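Local coordinates for protein 2',5'-phosphodiesterase 12 (Homo sapiens, PDB 4Z0V) that belongs to the endonuclease/exonuclease/phosphatase family and carries a DNase I-like alpha/beta domain behind a smaller, E-set-like N-terminal beta domain, at residues P27-E32 with S39-Y44; S220-L225 with K279-A284. All blocks are in the same frame, centred on the assembly; numbering follows the deposited sequence. Where two conformers were deposited one is given.

Contact 1. Residues P27-E32 with S39-Y44; sequences PKLSLE and SLFRWY
Pro27, Leu29 and Leu31 face Trp43, Phe41 and Ser39 in that order, a worked example of two beta layers packing through every second side chain. The segments run nearly antiparallel, 161° apart from CA 27 to CA 31 against CA 39 to CA 43. Pro27 and Phe41 have their CA atoms 10.9 Å apart, too far for backbone pairing, and side chains fill the gap between the layers.

Apolar packing does most of the work. Leu29 and Phe41 reach toward each other from their two layers, with Leu29 CD1 lying 3.6 Å from Phe41 CE1 and nearly as close to CZ, so that one methyl bears on the far rim of the ring at an oblique angle. A chi1 of -58° turns the Phe41 ring away from its own carbonyl, out toward Leu29. Pro27 meets the indole differently: its CD sits at the ring edge, 4.1 Å from Trp43 CZ2.

The third pair sets an apolar group against a polar one. Leu31 CD2 rests 3.4 Å from Ser39 OG, a van der Waals contact, while that buried hydroxyl is hydrogen-bonded with Asp35 O, an acceptor, and with Gly84 N, a donor.

Strand 28-32 pairs with strand 9-14, and strand 40-46 lies between strands 56-58 and 77-82, making this a sandwich interface consistent with the immunoglobulin-like fold of E-set domains; Leu79 of strand 77-82 touches both Pro27 and Trp43.

Contact 2. Residues S220-L225 with K279-A284; sequences SKFSLL and KRICVA
Phe222 turns its ring away from its own carbonyl (chi1 -67°), while Ile281 swings CG1 anti to the backbone N (chi1 -173°), which puts CG2 in the slot flanked by both backbone bonds; these rotations bring Phe222 CE1 and Ile281 CG2 to 4.0 Å. The two residues belong to one mixed sheet of the DNase I-like alpha/beta sandwich, but not to adjacent strands. Strand 265-273 runs between them and is antiparallel to both, so strands 222-231 and 280-287 share the same sense in the sheet, although its twist turns the two short segments strongly against each other. The contact thus illustrates how side chains in a sheet can meet over an intervening strand.

Backbone hydrogen bonds to that middle strand set the spacing: Ser223 pairs with Gln272 and Leu225 with Val270, while Ile281 pairs with Leu271 from the other side. Leu225 and Arg280 accordingly have their CA atoms 8.9 Å apart, a gap that only side chains bridge.

Each face of the sheet has its own pair. On the buried face, the Ile281 methyl comes to the Phe222 ring at a slant. Phe222 also touches Leu271 of the middle strand and Val177 of strand 177-184, in the facing six-stranded sheet, which places this pair inside the sandwich.

Leu225 and Arg280 occupy the other, more open face, where both side chains touch Gln272 and Tyr317. Arg280 was modelled in two conformers, so the detail of the one described here is less certain. The side chains cross at about a right angle, and the arginine takes part through its aliphatic stem, not its guanidinium group. The bend about the CG-CD bond (chi3 -51°) falls at the very atoms that touch: Leu225 CD1 lies 3.8 Å from Arg280 CD and 4.0 Å from Arg280 CG.

Contact 1 and contact 2 belong to different domains, in series along the chain, with centres 28 Å apart and nearest atoms about 17 Å apart. Together they contrast two ways in which strands meet without pairing: contact 1 joins separate sheets face to face, whereas contact 2 spans a strand within a single sheet. Neighbouring residues tie each contact to the rest of the molecule. Lys28 forms a salt bridge with Asp190 on helix 185-198, linking the N-terminal beta domain to the DNase I-like one, whereas the Lys221 salt bridge to Asp176 stays within the DNase I-like domain and ties its two sheets together. The model's magnesium ion lies in that domain, shared with contact 2 but not contact 1.

Contact 1. Residues P27-E32 with S39-Y44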
loop_
_atom_site.group_PDB
_atom_site.type_symbol
_atom_site.label_atom_id
_atom_site.label_comp_id
_atom_site.label_asym_id
_atom_site.label_seq_id
_atom_site.Cartn_x
_atom_site.Cartn_y
_atom_site.Cartn_z
ATOM N N PRO A 27 -15.854 -6.063 -8.783
ATOM C CA PRO A 27 -17.062 -5.780 -8.010
ATOM C C PRO A 27 -16.846 -5.915 -6.518
ATOM O O PRO A 27 -16.095 -6.786 -6.079
ATOM C CB PRO A 27 -18.058 -6.848 -8.486
ATOM C CG PRO A 27 -17.234 -7.947 -9.048
ATOM C CD PRO A 27 -15.991 -7.293 -9.588
ATOM N N LYS A 28 -17.554 -5.083 -5.747
ATOM C CA LYS A 28 -17.589 -5.221 -4.303
ATOM C C LYS A 28 -18.640 -6.277 -4.044
ATOM O O LYS A 28 -19.739 -6.182 -4.600
ATOM C CB LYS A 28 -17.923 -3.870 -3.626
ATOM C CG LYS A 28 -17.973 -3.930 -2.099
ATOM C CD LYS A 28 -18.178 -2.513 -1.583
ATOM C CE LYS A 28 -18.345 -2.436 -0.108
ATOM N NZ LYS A 28 -18.373 -1.023 0.351
ATOM N N LEU A 29 -18.265 -7.342 -3.345
ATOM C CA LEU A 29 -19.175 -8.428 -2.969
ATOM C C LEU A 29 -18.928 -8.760 -1.547
ATOM O O LEU A 29 -17.856 -9.271 -1.229
ATOM C CB LEU A 29 -19.035 -9.735 -3.788
ATOM C CG LEU A 29 -18.443 -9.776 -5.172
ATOM C CD1 LEU A 29 -18.012 -11.175 -5.469
ATOM C CD2 LEU A 29 -19.471 -9.432 -6.208
ATOM N N SER A 30 -19.846 -8.450 -0.679
ATOM C CA SER A 30 -19.645 -8.836 0.711
ATOM C C SER A 30 -20.584 -10.004 0.892
ATOM O O SER A 30 -21.780 -9.886 0.615
ATOM C CB SER A 30 -19.893 -7.666 1.652
ATOM O OG SER A 30 -19.106 -6.540 1.288
ATOM N N LEU A 31 -20.021 -11.169 1.143
ATOM C CA LEU A 31 -20.806 -12.390 1.191
ATOM C C LEU A 31 -21.026 -12.909 2.621
ATOM O O LEU A 31 -20.064 -13.063 3.377
ATOM C CB LEU A 31 -20.060 -13.434 0.325
ATOM C CG LEU A 31 -20.824 -14.624 -0.262
ATOM C CD1 LEU A 31 -22.187 -14.239 -0.757
ATOM C CD2 LEU A 31 -20.039 -15.246 -1.398
ATOM N N GLU A 32 -22.301 -13.151 2.987
ATOM C CA GLU A 32 -22.695 -13.748 4.271
ATOM C C GLU A 32 -23.156 -15.201 4.023
ATOM O O GLU A 32 -23.782 -15.476 2.994
ATOM C CB GLU A 32 -23.778 -12.925 5.009
ATOM C CG GLU A 32 -25.184 -12.964 4.416
ATOM C CD GLU A 32 -26.313 -12.405 5.266
ATOM O OE1 GLU A 32 -26.053 -11.522 6.115
ATOM O OE2 GLU A 32 -27.472 -12.836 5.063
ATOM N N SER A 39 -19.428 -19.579 -5.299
ATOM C CA SER A 39 -20.439 -18.755 -5.960
ATOM C C SER A 39 -20.307 -18.791 -7.484
ATOM O O SER A 39 -19.296 -19.237 -8.002
ATOM C CB SER A 39 -20.360 -17.322 -5.439
ATOM O OG SER A 39 -20.743 -17.307 -4.073
ATOM N N LEU A 40 -21.367 -18.382 -8.202
ATOM C CA LEU A 40 -21.377 -18.417 -9.673
ATOM C C LEU A 40 -21.322 -17.006 -10.202
ATOM O O LEU A 40 -22.027 -16.136 -9.689
ATOM C CB LEU A 40 -22.662 -19.111 -10.201
ATOM C CG LEU A 40 -22.972 -20.551 -9.722
ATOM C CD1 LEU A 40 -24.279 -21.049 -10.333
ATOM C CD2 LEU A 40 -21.839 -21.515 -10.045
ATOM N N PHE A 41 -20.495 -16.771 -11.206
ATOM C CA PHE A 41 -20.380 -15.449 -11.820
ATOM C C PHE A 41 -20.512 -15.563 -13.308
ATOM O O PHE A 41 -19.996 -16.505 -13.913
ATOM C CB PHE A 41 -19.004 -14.812 -11.500
ATOM C CG PHE A 41 -18.741 -14.664 -10.028
ATOM C CD1 PHE A 41 -19.306 -13.623 -9.309
ATOM C CD2 PHE A 41 -17.914 -15.560 -9.358
ATOM C CE1 PHE A 41 -19.087 -13.504 -7.926
ATOM C CE2 PHE A 41 -17.689 -15.431 -7.978
ATOM C CZ PHE A 41 -18.279 -14.409 -7.275
ATOM N N ARG A 42 -21.162 -14.597 -13.914
ATOM C CA ARG A 42 -21.227 -14.558 -15.373
ATOM C C ARG A 42 -21.317 -13.108 -15.788
ATOM O O ARG A 42 -22.143 -12.387 -15.257
ATOM C CB ARG A 42 -22.414 -15.374 -15.932
ATOM C CG ARG A 42 -22.550 -15.297 -17.463
ATOM C CD ARG A 42 -21.361 -15.915 -18.204
ATOM N NE ARG A 42 -21.418 -17.383 -18.188
ATOM C CZ ARG A 42 -20.701 -18.162 -18.990
ATOM N NH1 ARG A 42 -20.804 -19.483 -18.908
ATOM N NH2 ARG A 42 -19.870 -17.628 -19.872
ATOM N N TRP A 43 -20.478 -12.693 -16.720
ATOM C CA TRP A 43 -20.486 -11.321 -17.187
ATOM C C TRP A 43 -21.152 -11.233 -18.544
ATOM O O TRP A 43 -20.903 -12.073 -19.421
ATOM C CB TRP A 43 -19.061 -10.783 -17.274
ATOM C CG TRP A 43 -18.487 -10.439 -15.934
ATOM C CD1 TRP A 43 -17.709 -11.236 -15.133
ATOM C CD2 TRP A 43 -18.559 -9.169 -15.297
ATOM N NE1 TRP A 43 -17.327 -10.536 -14.008
ATOM C CE2 TRP A 43 -17.817 -9.258 -14.095
ATOM C CE3 TRP A 43 -19.147 -7.935 -15.650
ATOM C CZ2 TRP A 43 -17.696 -8.173 -13.217
ATOM C CZ3 TRP A 43 -19.030 -6.870 -14.773
ATOM C CH2 TRP A 43 -18.300 -6.994 -13.583
ATOM N N TYR A 44 -21.924 -10.162 -18.734
ATOM C CA TYR A 44 -22.592 -9.820 -19.987
ATOM C C TYR A 44 -22.210 -8.451 -20.459
ATOM O O TYR A 44 -21.839 -7.594 -19.652
ATOM C CB TYR A 44 -24.111 -9.832 -19.846
ATOM C CG TYR A 44 -24.665 -11.137 -19.360
ATOM C CD1 TYR A 44 -24.672 -11.450 -18.003
ATOM C CD2 TYR A 44 -25.275 -12.029 -20.244
ATOM C CE1 TYR A 44 -25.222 -12.645 -17.539
ATOM C CE2 TYR A 44 -25.836 -13.223 -19.790
ATOM C CZ TYR A 44 -25.801 -13.526 -18.436
ATOM O OH TYR A 44 -26.335 -14.702 -17.968
#

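Contact 2. Residues S220-L225 with K279-A284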
loop_
_atom_site.group_PDB
_atom_site.type_symbol
_atom_site.label_atom_id
_atom_site.label_comp_id
_atom_site.label_asym_id
_atom_site.label_seq_id
_atom_site.Cartn_x
_atom_site.Cartn_y
_atom_site.Cartn_z
ATOM N N SER A 220 -3.104 -17.653 -0.121
ATOM C CA SER A 220 -2.541 -18.950 -0.518
ATOM C C SER A 220 -1.121 -19.140 0.068
ATOM O O SER A 220 -0.641 -20.269 0.120
ATOM C CB SER A 220 -2.527 -19.100 -2.035
ATOM O OG SER A 220 -1.529 -18.276 -2.609
ATOM N N LYS A 221 -0.466 -18.053 0.520
ATOM C CA LYS A 221 0.865 -18.165 1.098
ATOM C C LYS A 221 0.899 -17.797 2.568
ATOM O O LYS A 221 1.848 -18.181 3.241
ATOM C CB LYS A 221 1.867 -17.296 0.325
ATOM C CG LYS A 221 2.103 -17.856 -1.069
ATOM C CD LYS A 221 2.888 -16.921 -1.954
ATOM C CE LYS A 221 4.351 -17.238 -1.926
ATOM N NZ LYS A 221 5.077 -16.527 -3.005
ATOM N N PHE A 222 -0.077 -17.013 3.067
ATOM C CA PHE A 222 -0.046 -16.535 4.463
ATOM C C PHE A 222 -1.398 -16.460 5.140
ATOM O O PHE A 222 -2.401 -16.172 4.496
ATOM C CB PHE A 222 0.532 -15.095 4.515
ATOM C CG PHE A 222 1.990 -14.997 4.131
ATOM C CD1 PHE A 222 2.979 -15.519 4.958
ATOM C CD2 PHE A 222 2.368 -14.443 2.905
ATOM C CE1 PHE A 222 4.328 -15.426 4.601
ATOM C CE2 PHE A 222 3.720 -14.365 2.540
ATOM C CZ PHE A 222 4.688 -14.869 3.385
ATOM N N SER A 223 -1.382 -16.587 6.469
ATOM C CA SER A 223 -2.530 -16.353 7.342
ATOM C C SER A 223 -2.111 -15.283 8.344
ATOM O O SER A 223 -0.947 -15.262 8.772
ATOM C CB SER A 223 -2.951 -17.625 8.082
ATOM O OG SER A 223 -3.564 -18.542 7.188
ATOM N N LEU A 224 -3.061 -14.472 8.787
ATOM C CA LEU A 224 -2.745 -13.457 9.792
ATOM C C LEU A 224 -2.840 -14.068 11.193
ATOM O O LEU A 224 -3.855 -14.678 11.519
ATOM C CB LEU A 224 -3.732 -12.297 9.634
ATOM C CG LEU A 224 -3.635 -11.154 10.647
ATOM C CD1 LEU A 224 -2.326 -10.369 10.464
ATOM C CD2 LEU A 224 -4.829 -10.194 10.462
ATOM N N LEU A 225 -1.766 -13.989 11.981
ATOM C CA LEU A 225 -1.779 -14.501 13.359
ATOM C C LEU A 225 -2.262 -13.446 14.337
ATOM O O LEU A 225 -3.141 -13.716 15.180
ATOM C CB LEU A 225 -0.389 -15.002 13.800
ATOM C CG LEU A 225 0.111 -16.244 13.070
ATOM C CD1 LEU A 225 1.442 -16.735 13.680
ATOM C CD2 LEU A 225 -0.964 -17.382 13.097
ATOM N N LYS A 279 7.652 -21.117 9.598
ATOM C CA LYS A 279 7.919 -19.778 9.124
ATOM C C LYS A 279 6.834 -18.758 9.419
ATOM O O LYS A 279 5.697 -18.810 8.921
ATOM C CB LYS A 279 8.245 -19.759 7.625
ATOM C CG LYS A 279 9.717 -20.079 7.357
ATOM C CD LYS A 279 10.025 -20.249 5.874
ATOM C CE LYS A 279 11.509 -20.452 5.600
ATOM N NZ LYS A 279 12.062 -21.683 6.233
ATOM N N ARG A 280 7.250 -17.792 10.240
ATOM C CA ARG A 280 6.427 -16.645 10.619
ATOM C C ARG A 280 7.204 -15.383 10.229
ATOM O O ARG A 280 8.433 -15.416 10.172
ATOM C CB ARG A 280 6.070 -16.681 12.127
ATOM C CG ARG A 280 5.141 -17.861 12.523
ATOM C CD ARG A 280 4.943 -18.121 14.032
ATOM N NE ARG A 280 6.219 -18.210 14.747
ATOM C CZ ARG A 280 6.392 -18.493 16.040
ATOM N NH1 ARG A 280 5.346 -18.805 16.818
ATOM N NH2 ARG A 280 7.610 -18.510 16.557
ATOM N N ILE A 281 6.511 -14.290 9.967
ATOM C CA ILE A 281 7.202 -13.056 9.612
ATOM C C ILE A 281 6.397 -11.891 10.160
ATOM O O ILE A 281 5.162 -11.915 10.181
ATOM C CB ILE A 281 7.443 -12.960 8.085
ATOM C CG1 ILE A 281 8.330 -11.744 7.722
ATOM C CG2 ILE A 281 6.127 -12.987 7.274
ATOM C CD1 ILE A 281 9.230 -12.070 6.539
ATOM N N CYS A 282 7.109 -10.928 10.676
ATOM C CA CYS A 282 6.535 -9.714 11.239
ATOM C C CYS A 282 6.601 -8.614 10.154
ATOM O O CYS A 282 7.693 -8.205 9.752
ATOM C CB CYS A 282 7.317 -9.328 12.493
ATOM S SG CYS A 282 6.824 -7.739 13.182
ATOM N N VAL A 283 5.442 -8.175 9.651
ATOM C CA VAL A 283 5.363 -7.154 8.588
ATOM C C VAL A 283 4.950 -5.825 9.201
ATOM O O VAL A 283 3.838 -5.710 9.744
ATOM C CB VAL A 283 4.368 -7.564 7.459
ATOM C CG1 VAL A 283 4.281 -6.458 6.403
ATOM C CG2 VAL A 283 4.786 -8.895 6.822
ATOM N N ALA A 284 5.857 -4.833 9.136
ATOM C CA ALA A 284 5.580 -3.533 9.696
ATOM C C ALA A 284 5.452 -2.524 8.557
ATOM O O ALA A 284 6.081 -2.678 7.494
ATOM C CB ALA A 284 6.670 -3.135 10.694
#